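Local coordinates for protein arginine kinase (Anthopleura japonica, PDB 4RF8) that catalyses the reversible transfer of a phosphoryl group from ATP to L-arginine, giving phosphoarginine and ADP, with two phosphagen kinase units in one chain, at residues R125-T130 with V290-P295; L282-R287 with L340-V345; Y452-K457 with T621-Y626. All coordinates share one frame; numbering follows the deposited sequence.

Interaction 1. Residues R125-T130 with V290-P295; sequences RYIRST and VHVKIP. With ADP (adenosine-5'-diphosphate), chain C.
A beta bulge in the antiparallel sheet of the first catalytic domain, at the adenine end of the nucleotide site, joins Ile127-Thr130 to Val290-Lys293. Ile127 pairs with Val292 and Ser129 with His291, a register shift of one that leaves Arg128 as the extra residue. The strand directions differ by 175°. Three backbone bonds hold the pair: Arg128 N to His291 O (2.7 Å, 174° at the hydrogen), Lys293 N to Tyr126 O (3.0 Å) and His291 N to Ser129 O (3.0 Å). On the buried face, Ile127 CG2 meets Val290 CG1 at 3.6 Å, while Ile127 CG1 leans on Val292 CG2 at 3.8 Å; Met359 of helix 344-369 also touches Ile127.

The other face carries Ser129 and His291. With chi1 of 55°, Ser129 OG sits between its own N and carbonyl carbon and donates to ADP N1 at 2.6 Å. The His291 ring lies with one face to the base, ADP C6 being 3.5 Å above its plane and offset toward the rim of the ring, and NE2 comes to 3.2 Å from ADP C5. Ser129 OG also lies beside His291 CB and, obliquely, the CG and ND1 side of its ring; NE2 has a weak hydrogen bond to Asp333. Arg128, bulged out of the pairing, forms a salt bridge with Asp328. From these two strands the adenine receives one directional bond, at N1, and a ring contact, consistent with the predicted ATP-binding role of both residues.

Interaction 2. Residues L282-R287 with L340-V345; sequences LGTGMR and LGLSEV. With ADP (adenosine-5'-diphosphate), chain C.
Thr284 and Glu344 form the close-packed centre of a buried contact between the turn leading into strand 286-293 and the start of helix 344-369. Thr284 CB rests 3.7 Å from Glu344 CG, and the methyl CG2 reaches Leu342 O at 3.2 Å. With chi1 at 59°, OG1 turns back to accept from Met286 N at 3.1 Å, closing an ST turn, and CG2 is left facing Leu342 O. Glu344 bends at chi2 (83°), bringing OE2 to 3.5 Å from Thr284 CA; its other oxygen, OE1, accepts from Asp109 N. Met286, bent at chi3, crosses the glutamate stem obliquely with CE 3.6 Å from Glu344 CB.

At the other end, Gly283 lies in a type II' turn running from Leu282 to Gly285. Leu340 CD2 comes within 3.6 Å of Gly283 CA, against the bare backbone of the turn. Packing is looser beyond: Leu282 CB and Leu340 CD1 are 4.1 Å apart, and Gly341, the solvent-exposed member, makes no contact across the pair.

Arg287 leaves this contact and lays one guanidinium face toward ADP, NH2 standing 3.2 Å from ADP O1A, while NH1 makes a salt bridge with Asp333. Ser343 caps the start of helix 344-369, and Met286 fits among Ile132 and Val134 of strand 127-136, Phe250 of helix 246-263, and Cys347 and Val348 of helix 344-369.

Interaction 3. Residues Y452-K457 with T621-Y626; sequences YKLANK and TDAHGY. With NO3 (nitrate ion), chain D.
Tyr452 and Leu454 approach the same carbonyl, Ala623 O, one with a hydroxyl and the other with a methyl. The tyrosine ring extends toward the 621-626 hairpin with CG anti to the backbone N (chi1 172°), and OH donates to Ala623 O at 2.7 Å. That oxygen lies at the ring edge near its plane, while the hydroxyl is tilted 29° from the carbonyl plane. Leu454 brings CD2 to 3.5 Å from Ala623 O. The same methyl stands 3.7 Å from His624 CD2, the leucine branch running at a slant to the imidazole, and lies 4.1 Å from Ala623 CB.

Lys457 runs past the other part of the turn: its aliphatic CD is 3.9 Å from Ala623 CA, while its CA is 3.4 Å from Asp622 O. Bends at chi2 and chi4 fold the chain, yet NZ and Asp622 OD2 remain 5.4 Å apart, so the carbon stem rather than an ion pair makes this touch. Thr621 OG1 accepts from His624 N, an ST motif that ties the hairpin turn together from within. At the far end of 621-626, Tyr626 OH donates to a nitrate ion, probably from the crystallisation liquor.

This surface contact joins the loop between helix 438-448 and strand 479-488 to the two-stranded hairpin 620-621/625-626. Leu454 N bonds to Glu446 of that helix, Tyr452 touches Leu692, and the His624 ring meets Tyr434 of helix 433-436.

Overall arrangement
Interactions 1 and 2 belong to the first of the two approximate repeats, and interaction 3 to the second. The first two, with centres 23 Å apart, use opposite ends of strand 286-293, beside strand 127-136 in the same eight-stranded antiparallel sheet. Their segments alternate along the chain. ADP spans them, its base at interaction 1 and its phosphates near Arg287 of interaction 2, so residues of one strand lie along the nucleotide from base to phosphates. Interaction 3 follows later in sequence; its centre is 39 Å from interaction 1 and 59 Å from interaction 2, and it lies away from the nucleotide and substrate sites, fastening a loop to a hairpin in the second unit.

Interaction 1. Residues R125-T130 with V290-P295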
loop_
_atom_site.group_PDB
_atom_site.type_symbol
_atom_site.label_atom_id
_atom_site.label_comp_id
_atom_site.label_asym_id
_atom_site.label_seq_id
_atom_site.Cartn_x
_atom_site.Cartn_y
_atom_site.Cartn_z
ATOM N N ARG A 125 -2.727 11.299 -2.842
ATOM C CA ARG A 125 -3.889 11.638 -3.653
ATOM C C ARG A 125 -3.786 11.007 -5.038
ATOM O O ARG A 125 -4.798 10.768 -5.696
ATOM C CB ARG A 125 -4.028 13.157 -3.788
ATOM C CG ARG A 125 -4.337 13.888 -2.490
ATOM C CD ARG A 125 -4.260 15.399 -2.667
ATOM N NE ARG A 125 -4.637 16.122 -1.454
ATOM C CZ ARG A 125 -5.866 16.560 -1.197
ATOM N NH1 ARG A 125 -6.841 16.351 -2.069
ATOM N NH2 ARG A 125 -6.121 17.209 -0.069
ATOM N N TYR A 126 -2.558 10.731 -5.472
ATOM C CA TYR A 126 -2.323 10.244 -6.829
ATOM C C TYR A 126 -1.429 9.003 -6.904
ATOM O O TYR A 126 -1.790 8.012 -7.536
ATOM C CB TYR A 126 -1.750 11.371 -7.696
ATOM C CG TYR A 126 -2.593 12.625 -7.677
ATOM C CD1 TYR A 126 -3.692 12.757 -8.513
ATOM C CD2 TYR A 126 -2.292 13.673 -6.817
ATOM C CE1 TYR A 126 -4.467 13.897 -8.494
ATOM C CE2 TYR A 126 -3.061 14.818 -6.792
ATOM C CZ TYR A 126 -4.148 14.923 -7.634
ATOM O OH TYR A 126 -4.922 16.058 -7.617
ATOM N N ILE A 127 -0.267 9.059 -6.260
ATOM C CA ILE A 127 0.709 7.973 -6.342
ATOM C C ILE A 127 0.463 6.882 -5.297
ATOM O O ILE A 127 0.296 7.169 -4.110
ATOM C CB ILE A 127 2.146 8.509 -6.217
ATOM C CG1 ILE A 127 2.459 9.429 -7.394
ATOM C CG2 ILE A 127 3.146 7.366 -6.157
ATOM C CD1 ILE A 127 3.585 10.404 -7.132
ATOM N N ARG A 128 0.450 5.629 -5.746
ATOM C CA ARG A 128 0.130 4.513 -4.864
ATOM C C ARG A 128 1.357 3.770 -4.356
ATOM O O ARG A 128 1.396 3.341 -3.202
ATOM C CB ARG A 128 -0.814 3.541 -5.561
ATOM C CG ARG A 128 -2.180 4.126 -5.803
ATOM C CD ARG A 128 -3.147 3.082 -6.288
ATOM N NE ARG A 128 -4.503 3.613 -6.355
ATOM C CZ ARG A 128 -5.525 2.957 -6.886
ATOM N NH1 ARG A 128 -5.334 1.751 -7.396
ATOM N NH2 ARG A 128 -6.731 3.508 -6.911
ATOM N N SER A 129 2.354 3.617 -5.218
ATOM C CA SER A 129 3.556 2.887 -4.847
ATOM C C SER A 129 4.761 3.326 -5.671
ATOM O O SER A 129 4.614 3.902 -6.752
ATOM C CB SER A 129 3.331 1.381 -4.994
ATOM O OG SER A 129 2.886 1.059 -6.297
ATOM N N THR A 130 5.948 3.049 -5.143
ATOM C CA THR A 130 7.203 3.411 -5.785
ATOM C C THR A 130 8.143 2.211 -5.718
ATOM O O THR A 130 8.181 1.509 -4.708
ATOM C CB THR A 130 7.846 4.616 -5.079
ATOM O OG1 THR A 130 6.960 5.741 -5.147
ATOM C CG2 THR A 130 9.171 4.987 -5.724
ATOM N N VAL A 290 6.639 3.857 -10.809
ATOM C CA VAL A 290 5.637 4.448 -9.935
ATOM C C VAL A 290 4.249 4.057 -10.431
ATOM O O VAL A 290 3.984 4.103 -11.631
ATOM C CB VAL A 290 5.764 5.993 -9.900
ATOM C CG1 VAL A 290 4.468 6.634 -9.436
ATOM C CG2 VAL A 290 6.918 6.427 -9.008
ATOM N N HIS A 291 3.379 3.643 -9.514
ATOM C CA HIS A 291 1.976 3.440 -9.852
ATOM C C HIS A 291 1.197 4.701 -9.486
ATOM O O HIS A 291 1.207 5.135 -8.333
ATOM C CB HIS A 291 1.409 2.205 -9.143
ATOM C CG HIS A 291 1.911 0.905 -9.694
ATOM N ND1 HIS A 291 1.445 -0.317 -9.261
ATOM C CD2 HIS A 291 2.840 0.640 -10.645
ATOM C CE1 HIS A 291 2.066 -1.280 -9.922
ATOM N NE2 HIS A 291 2.915 -0.727 -10.765
ATOM N N VAL A 292 0.538 5.296 -10.477
ATOM C CA VAL A 292 -0.113 6.585 -10.289
ATOM C C VAL A 292 -1.446 6.664 -11.033
ATOM O O VAL A 292 -1.576 6.175 -12.159
ATOM C CB VAL A 292 0.822 7.750 -10.711
ATOM C CG1 VAL A 292 1.176 7.647 -12.186
ATOM C CG2 VAL A 292 0.189 9.095 -10.403
ATOM N N LYS A 293 -2.436 7.267 -10.383
ATOM C CA LYS A 293 -3.765 7.415 -10.955
ATOM C C LYS A 293 -3.838 8.711 -11.756
ATOM O O LYS A 293 -3.898 9.800 -11.183
ATOM C CB LYS A 293 -4.810 7.423 -9.842
ATOM C CG LYS A 293 -6.248 7.355 -10.320
ATOM C CD LYS A 293 -7.195 7.350 -9.134
ATOM C CE LYS A 293 -8.614 7.018 -9.556
ATOM N NZ LYS A 293 -9.561 7.079 -8.409
ATOM N N ILE A 294 -3.827 8.588 -13.080
ATOM C CA ILE A 294 -3.843 9.750 -13.965
ATOM C C ILE A 294 -4.897 9.675 -15.085
ATOM O O ILE A 294 -4.564 9.870 -16.254
ATOM C CB ILE A 294 -2.452 9.965 -14.605
ATOM C CG1 ILE A 294 -1.904 8.646 -15.159
ATOM C CG2 ILE A 294 -1.472 10.547 -13.591
ATOM C CD1 ILE A 294 -0.651 8.800 -16.010
ATOM N N PRO A 295 -6.175 9.418 -14.733
ATOM C CA PRO A 295 -7.182 9.243 -15.790
ATOM C C PRO A 295 -7.371 10.478 -16.671
ATOM O O PRO A 295 -7.468 10.345 -17.892
ATOM C CB PRO A 295 -8.469 8.950 -15.008
ATOM C CG PRO A 295 -8.239 9.519 -13.652
ATOM C CD PRO A 295 -6.776 9.318 -13.389
HETATM P PB ADP C . 11.461 -5.712 -13.483
HETATM O O1B ADP C . 11.194 -7.055 -12.847
HETATM O O2B ADP C . 12.250 -4.765 -12.615
HETATM O O3B ADP C . 11.962 -5.793 -14.903
HETATM P PA ADP C . 8.626 -5.772 -13.771
HETATM O O1A ADP C . 7.679 -4.917 -14.579
HETATM O O2A ADP C . 8.896 -7.198 -14.176
HETATM O O3A ADP C . 10.027 -4.986 -13.623
HETATM O "O5'" ADP C . 8.110 -5.793 -12.249
HETATM C "C5'" ADP C . 7.794 -7.030 -11.613
HETATM C "C4'" ADP C . 6.606 -6.816 -10.690
HETATM O "O4'" ADP C . 6.780 -5.603 -9.950
HETATM C "C3'" ADP C . 5.330 -6.677 -11.509
HETATM O "O3'" ADP C . 4.365 -7.636 -11.067
HETATM C "C2'" ADP C . 4.827 -5.275 -11.228
HETATM O "O2'" ADP C . 3.413 -5.271 -11.030
HETATM C "C1'" ADP C . 5.555 -4.865 -9.960
HETATM N N9 ADP C . 5.763 -3.394 -9.922
HETATM C C8 ADP C . 6.334 -2.626 -10.871
HETATM N N7 ADP C . 6.344 -1.317 -10.503
HETATM C C5 ADP C . 5.763 -1.232 -9.291
HETATM C C6 ADP C . 5.445 -0.154 -8.324
HETATM N N6 ADP C . 5.760 1.141 -8.582
HETATM N N1 ADP C . 4.830 -0.505 -7.175
HETATM C C2 ADP C . 4.508 -1.781 -6.899
HETATM N N3 ADP C . 4.764 -2.808 -7.728
HETATM C C4 ADP C . 5.377 -2.602 -8.919
#

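Interaction 2. Residues L282-R287 with L340-V345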
loop_
_atom_site.group_PDB
_atom_site.type_symbol
_atom_site.label_atom_id
_atom_site.label_comp_id
_atom_site.label_asym_id
_atom_site.label_seq_id
_atom_site.Cartn_x
_atom_site.Cartn_y
_atom_site.Cartn_z
ATOM N N LEU A 282 21.648 -3.444 -20.010
ATOM C CA LEU A 282 22.957 -2.819 -19.821
ATOM C C LEU A 282 22.862 -1.378 -19.316
ATOM O O LEU A 282 21.768 -0.820 -19.206
ATOM C CB LEU A 282 23.770 -2.873 -21.111
ATOM C CG LEU A 282 24.207 -4.274 -21.527
ATOM C CD1 LEU A 282 24.705 -4.277 -22.960
ATOM C CD2 LEU A 282 25.281 -4.794 -20.590
ATOM N N GLY A 283 24.011 -0.785 -19.006
ATOM C CA GLY A 283 24.057 0.586 -18.531
ATOM C C GLY A 283 23.770 0.706 -17.049
ATOM O O GLY A 283 24.599 0.337 -16.216
ATOM N N THR A 284 22.590 1.228 -16.727
ATOM C CA THR A 284 22.155 1.384 -15.347
ATOM C C THR A 284 21.616 0.073 -14.807
ATOM O O THR A 284 21.617 -0.153 -13.598
ATOM C CB THR A 284 21.035 2.425 -15.233
ATOM O OG1 THR A 284 19.917 2.017 -16.030
ATOM C CG2 THR A 284 21.521 3.782 -15.699
ATOM N N GLY A 285 21.136 -0.777 -15.711
ATOM C CA GLY A 285 20.451 -1.997 -15.324
ATOM C C GLY A 285 19.235 -1.707 -14.467
ATOM O O GLY A 285 18.783 -2.562 -13.700
ATOM N N MET A 286 18.697 -0.499 -14.622
ATOM C CA MET A 286 17.712 0.033 -13.690
ATOM C C MET A 286 16.323 0.236 -14.283
ATOM O O MET A 286 16.172 0.759 -15.388
ATOM C CB MET A 286 18.205 1.357 -13.093
ATOM C CG MET A 286 17.134 2.108 -12.308
ATOM S SD MET A 286 17.651 3.703 -11.645
ATOM C CE MET A 286 18.654 3.171 -10.262
ATOM N N ARG A 287 15.314 -0.187 -13.529
ATOM C CA ARG A 287 13.935 0.176 -13.812
ATOM C C ARG A 287 13.341 0.875 -12.591
ATOM O O ARG A 287 13.067 0.244 -11.568
ATOM C CB ARG A 287 13.103 -1.052 -14.186
ATOM C CG ARG A 287 11.656 -0.730 -14.535
ATOM C CD ARG A 287 10.912 -1.941 -15.078
ATOM N NE ARG A 287 9.565 -1.590 -15.519
ATOM C CZ ARG A 287 8.480 -1.664 -14.753
ATOM N NH1 ARG A 287 7.297 -1.320 -15.239
ATOM N NH2 ARG A 287 8.577 -2.086 -13.500
ATOM N N LEU A 340 20.976 2.942 -21.038
ATOM C CA LEU A 340 22.339 3.254 -21.474
ATOM C C LEU A 340 22.498 4.715 -21.901
ATOM O O LEU A 340 21.614 5.283 -22.546
ATOM C CB LEU A 340 22.745 2.339 -22.635
ATOM C CG LEU A 340 23.686 1.171 -22.348
ATOM C CD1 LEU A 340 23.935 0.349 -23.605
ATOM C CD2 LEU A 340 24.998 1.685 -21.797
ATOM N N GLY A 341 23.627 5.321 -21.544
ATOM C CA GLY A 341 23.903 6.690 -21.941
ATOM C C GLY A 341 23.516 7.717 -20.894
ATOM O O GLY A 341 23.757 8.911 -21.072
ATOM N N LEU A 342 22.907 7.252 -19.807
ATOM C CA LEU A 342 22.530 8.124 -18.699
ATOM C C LEU A 342 22.819 7.420 -17.379
ATOM O O LEU A 342 22.865 6.193 -17.327
ATOM C CB LEU A 342 21.051 8.521 -18.787
ATOM C CG LEU A 342 19.971 7.584 -18.234
ATOM C CD1 LEU A 342 18.601 8.219 -18.384
ATOM C CD2 LEU A 342 19.987 6.212 -18.899
ATOM N N SER A 343 23.021 8.196 -16.318
ATOM C CA SER A 343 23.326 7.625 -15.012
ATOM C C SER A 343 22.053 7.172 -14.306
ATOM O O SER A 343 20.947 7.539 -14.707
ATOM C CB SER A 343 24.066 8.641 -14.142
ATOM O OG SER A 343 23.201 9.672 -13.709
ATOM N N GLU A 344 22.212 6.368 -13.259
ATOM C CA GLU A 344 21.079 5.933 -12.452
ATOM C C GLU A 344 20.400 7.141 -11.807
ATOM O O GLU A 344 19.175 7.194 -11.701
ATOM C CB GLU A 344 21.529 4.937 -11.380
ATOM C CG GLU A 344 22.062 3.613 -11.923
ATOM C CD GLU A 344 23.519 3.686 -12.345
ATOM O OE1 GLU A 344 24.106 4.787 -12.286
ATOM O OE2 GLU A 344 24.077 2.640 -12.735
ATOM N N VAL A 345 21.213 8.106 -11.387
ATOM C CA VAL A 345 20.723 9.367 -10.834
ATOM C C VAL A 345 19.845 10.119 -11.835
ATOM O O VAL A 345 18.746 10.563 -11.500
ATOM C CB VAL A 345 21.895 10.265 -10.383
ATOM C CG1 VAL A 345 21.490 11.735 -10.353
ATOM C CG2 VAL A 345 22.399 9.825 -9.025
HETATM P PB ADP C . 11.461 -5.712 -13.483
HETATM O O1B ADP C . 11.194 -7.055 -12.847
HETATM O O2B ADP C . 12.250 -4.765 -12.615
HETATM O O3B ADP C . 11.962 -5.793 -14.903
HETATM P PA ADP C . 8.626 -5.772 -13.771
HETATM O O1A ADP C . 7.679 -4.917 -14.579
HETATM O O2A ADP C . 8.896 -7.198 -14.176
HETATM O O3A ADP C . 10.027 -4.986 -13.623
HETATM O "O5'" ADP C . 8.110 -5.793 -12.249
HETATM C "C5'" ADP C . 7.794 -7.030 -11.613
HETATM C "C4'" ADP C . 6.606 -6.816 -10.690
HETATM O "O4'" ADP C . 6.780 -5.603 -9.950
HETATM C "C3'" ADP C . 5.330 -6.677 -11.509
HETATM O "O3'" ADP C . 4.365 -7.636 -11.067
HETATM C "C2'" ADP C . 4.827 -5.275 -11.228
HETATM O "O2'" ADP C . 3.413 -5.271 -11.030
HETATM C "C1'" ADP C . 5.555 -4.865 -9.960
HETATM N N9 ADP C . 5.763 -3.394 -9.922
HETATM C C8 ADP C . 6.334 -2.626 -10.871
HETATM N N7 ADP C . 6.344 -1.317 -10.503
HETATM C C5 ADP C . 5.763 -1.232 -9.291
HETATM C C6 ADP C . 5.445 -0.154 -8.324
HETATM N N6 ADP C . 5.760 1.141 -8.582
HETATM N N1 ADP C . 4.830 -0.505 -7.175
HETATM C C2 ADP C . 4.508 -1.781 -6.899
HETATM N N3 ADP C . 4.764 -2.808 -7.728
HETATM C C4 ADP C . 5.377 -2.602 -8.919
#

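Interaction 3. Residues Y452-K457 with T621-Y626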
loop_
_atom_site.group_PDB
_atom_site.type_symbol
_atom_site.label_atom_id
_atom_site.label_comp_id
_atom_site.label_asym_id
_atom_site.label_seq_id
_atom_site.Cartn_x
_atom_site.Cartn_y
_atom_site.Cartn_z
ATOM N N TYR A 452 -28.957 19.331 20.074
ATOM C CA TYR A 452 -27.723 19.856 20.664
ATOM C C TYR A 452 -27.277 21.132 19.962
ATOM O O TYR A 452 -27.301 21.218 18.733
ATOM C CB TYR A 452 -26.590 18.822 20.628
ATOM C CG TYR A 452 -25.238 19.371 21.047
ATOM C CD1 TYR A 452 -24.895 19.478 22.390
ATOM C CD2 TYR A 452 -24.305 19.774 20.100
ATOM C CE1 TYR A 452 -23.670 19.974 22.775
ATOM C CE2 TYR A 452 -23.078 20.272 20.475
ATOM C CZ TYR A 452 -22.766 20.366 21.815
ATOM O OH TYR A 452 -21.544 20.860 22.198
ATOM N N LYS A 453 -26.878 22.124 20.752
ATOM C CA LYS A 453 -26.296 23.342 20.204
ATOM C C LYS A 453 -24.808 23.395 20.537
ATOM O O LYS A 453 -24.404 23.069 21.652
ATOM C CB LYS A 453 -27.009 24.582 20.749
ATOM C CG LYS A 453 -28.525 24.548 20.613
ATOM C CD LYS A 453 -28.959 24.339 19.172
ATOM C CE LYS A 453 -30.416 23.901 19.102
ATOM N NZ LYS A 453 -30.884 23.766 17.695
ATOM N N LEU A 454 -23.994 23.801 19.565
ATOM C CA LEU A 454 -22.545 23.856 19.748
ATOM C C LEU A 454 -22.141 24.831 20.850
ATOM O O LEU A 454 -21.089 24.684 21.470
ATOM C CB LEU A 454 -21.856 24.219 18.432
ATOM C CG LEU A 454 -21.809 23.093 17.402
ATOM C CD1 LEU A 454 -21.684 23.647 16.001
ATOM C CD2 LEU A 454 -20.651 22.160 17.698
ATOM N N ALA A 455 -22.990 25.822 21.091
ATOM C CA ALA A 455 -22.746 26.804 22.136
ATOM C C ALA A 455 -22.820 26.164 23.521
ATOM O O ALA A 455 -22.156 26.614 24.455
ATOM C CB ALA A 455 -23.744 27.934 22.026
ATOM N N ASN A 456 -23.637 25.121 23.647
ATOM C CA ASN A 456 -23.806 24.431 24.921
ATOM C C ASN A 456 -22.514 23.802 25.433
ATOM O O ASN A 456 -22.329 23.650 26.643
ATOM C CB ASN A 456 -24.882 23.350 24.810
ATOM C CG ASN A 456 -26.213 23.890 24.318
ATOM O OD1 ASN A 456 -26.968 23.183 23.654
ATOM N ND2 ASN A 456 -26.509 25.141 24.645
ATOM N N LYS A 457 -21.639 23.438 24.497
ATOM C CA LYS A 457 -20.383 22.731 24.778
ATOM C C LYS A 457 -20.623 21.310 25.284
ATOM O O LYS A 457 -21.752 20.935 25.601
ATOM C CB LYS A 457 -19.480 23.516 25.737
ATOM C CG LYS A 457 -19.197 24.942 25.287
ATOM C CD LYS A 457 -18.662 24.976 23.871
ATOM C CE LYS A 457 -18.506 26.404 23.381
ATOM N NZ LYS A 457 -17.760 27.236 24.362
ATOM N N THR A 621 -12.434 18.779 21.337
ATOM C CA THR A 621 -12.753 20.190 21.573
ATOM C C THR A 621 -13.886 20.311 22.586
ATOM O O THR A 621 -14.571 19.329 22.877
ATOM C CB THR A 621 -13.168 20.932 20.281
ATOM O OG1 THR A 621 -14.421 20.422 19.808
ATOM C CG2 THR A 621 -12.112 20.783 19.200
ATOM N N ASP A 622 -14.081 21.514 23.117
ATOM C CA ASP A 622 -15.190 21.773 24.027
ATOM C C ASP A 622 -16.524 21.650 23.298
ATOM O O ASP A 622 -17.499 21.130 23.839
ATOM C CB ASP A 622 -15.067 23.174 24.627
ATOM C CG ASP A 622 -13.861 23.322 25.532
ATOM O OD1 ASP A 622 -13.487 22.332 26.191
ATOM O OD2 ASP A 622 -13.291 24.432 25.587
ATOM N N ALA A 623 -16.552 22.126 22.058
ATOM C CA ALA A 623 -17.789 22.203 21.288
ATOM C C ALA A 623 -18.199 20.877 20.648
ATOM O O ALA A 623 -19.390 20.583 20.538
ATOM C CB ALA A 623 -17.684 23.288 20.226
ATOM N N HIS A 624 -17.223 20.086 20.215
ATOM C CA HIS A 624 -17.529 18.864 19.471
ATOM C C HIS A 624 -17.261 17.582 20.262
ATOM O O HIS A 624 -17.586 16.488 19.802
ATOM C CB HIS A 624 -16.742 18.816 18.156
ATOM C CG HIS A 624 -16.827 20.068 17.339
ATOM N ND1 HIS A 624 -15.950 21.120 17.496
ATOM C CD2 HIS A 624 -17.669 20.426 16.342
ATOM C CE1 HIS A 624 -16.256 22.078 16.639
ATOM N NE2 HIS A 624 -17.295 21.681 15.926
ATOM N N GLY A 625 -16.667 17.710 21.443
ATOM C CA GLY A 625 -16.239 16.538 22.187
ATOM C C GLY A 625 -15.100 15.854 21.453
ATOM O O GLY A 625 -14.239 16.527 20.885
ATOM N N TYR A 626 -15.085 14.524 21.450
ATOM C CA TYR A 626 -14.055 13.799 20.711
ATOM C C TYR A 626 -14.272 13.873 19.197
ATOM O O TYR A 626 -15.356 13.582 18.690
ATOM C CB TYR A 626 -13.936 12.352 21.199
ATOM C CG TYR A 626 -13.392 12.264 22.607
ATOM C CD1 TYR A 626 -12.046 12.488 22.864
ATOM C CD2 TYR A 626 -14.225 11.971 23.679
ATOM C CE1 TYR A 626 -11.544 12.420 24.144
ATOM C CE2 TYR A 626 -13.732 11.898 24.965
ATOM C CZ TYR A 626 -12.389 12.125 25.190
ATOM O OH TYR A 626 -11.883 12.056 26.465
HETATM N N NO3 D . -8.613 14.112 26.293
HETATM O O1 NO3 D . -9.445 13.055 26.689
HETATM O O2 NO3 D . -8.958 15.424 26.631
HETATM O O3 NO3 D . -7.442 13.868 25.562
#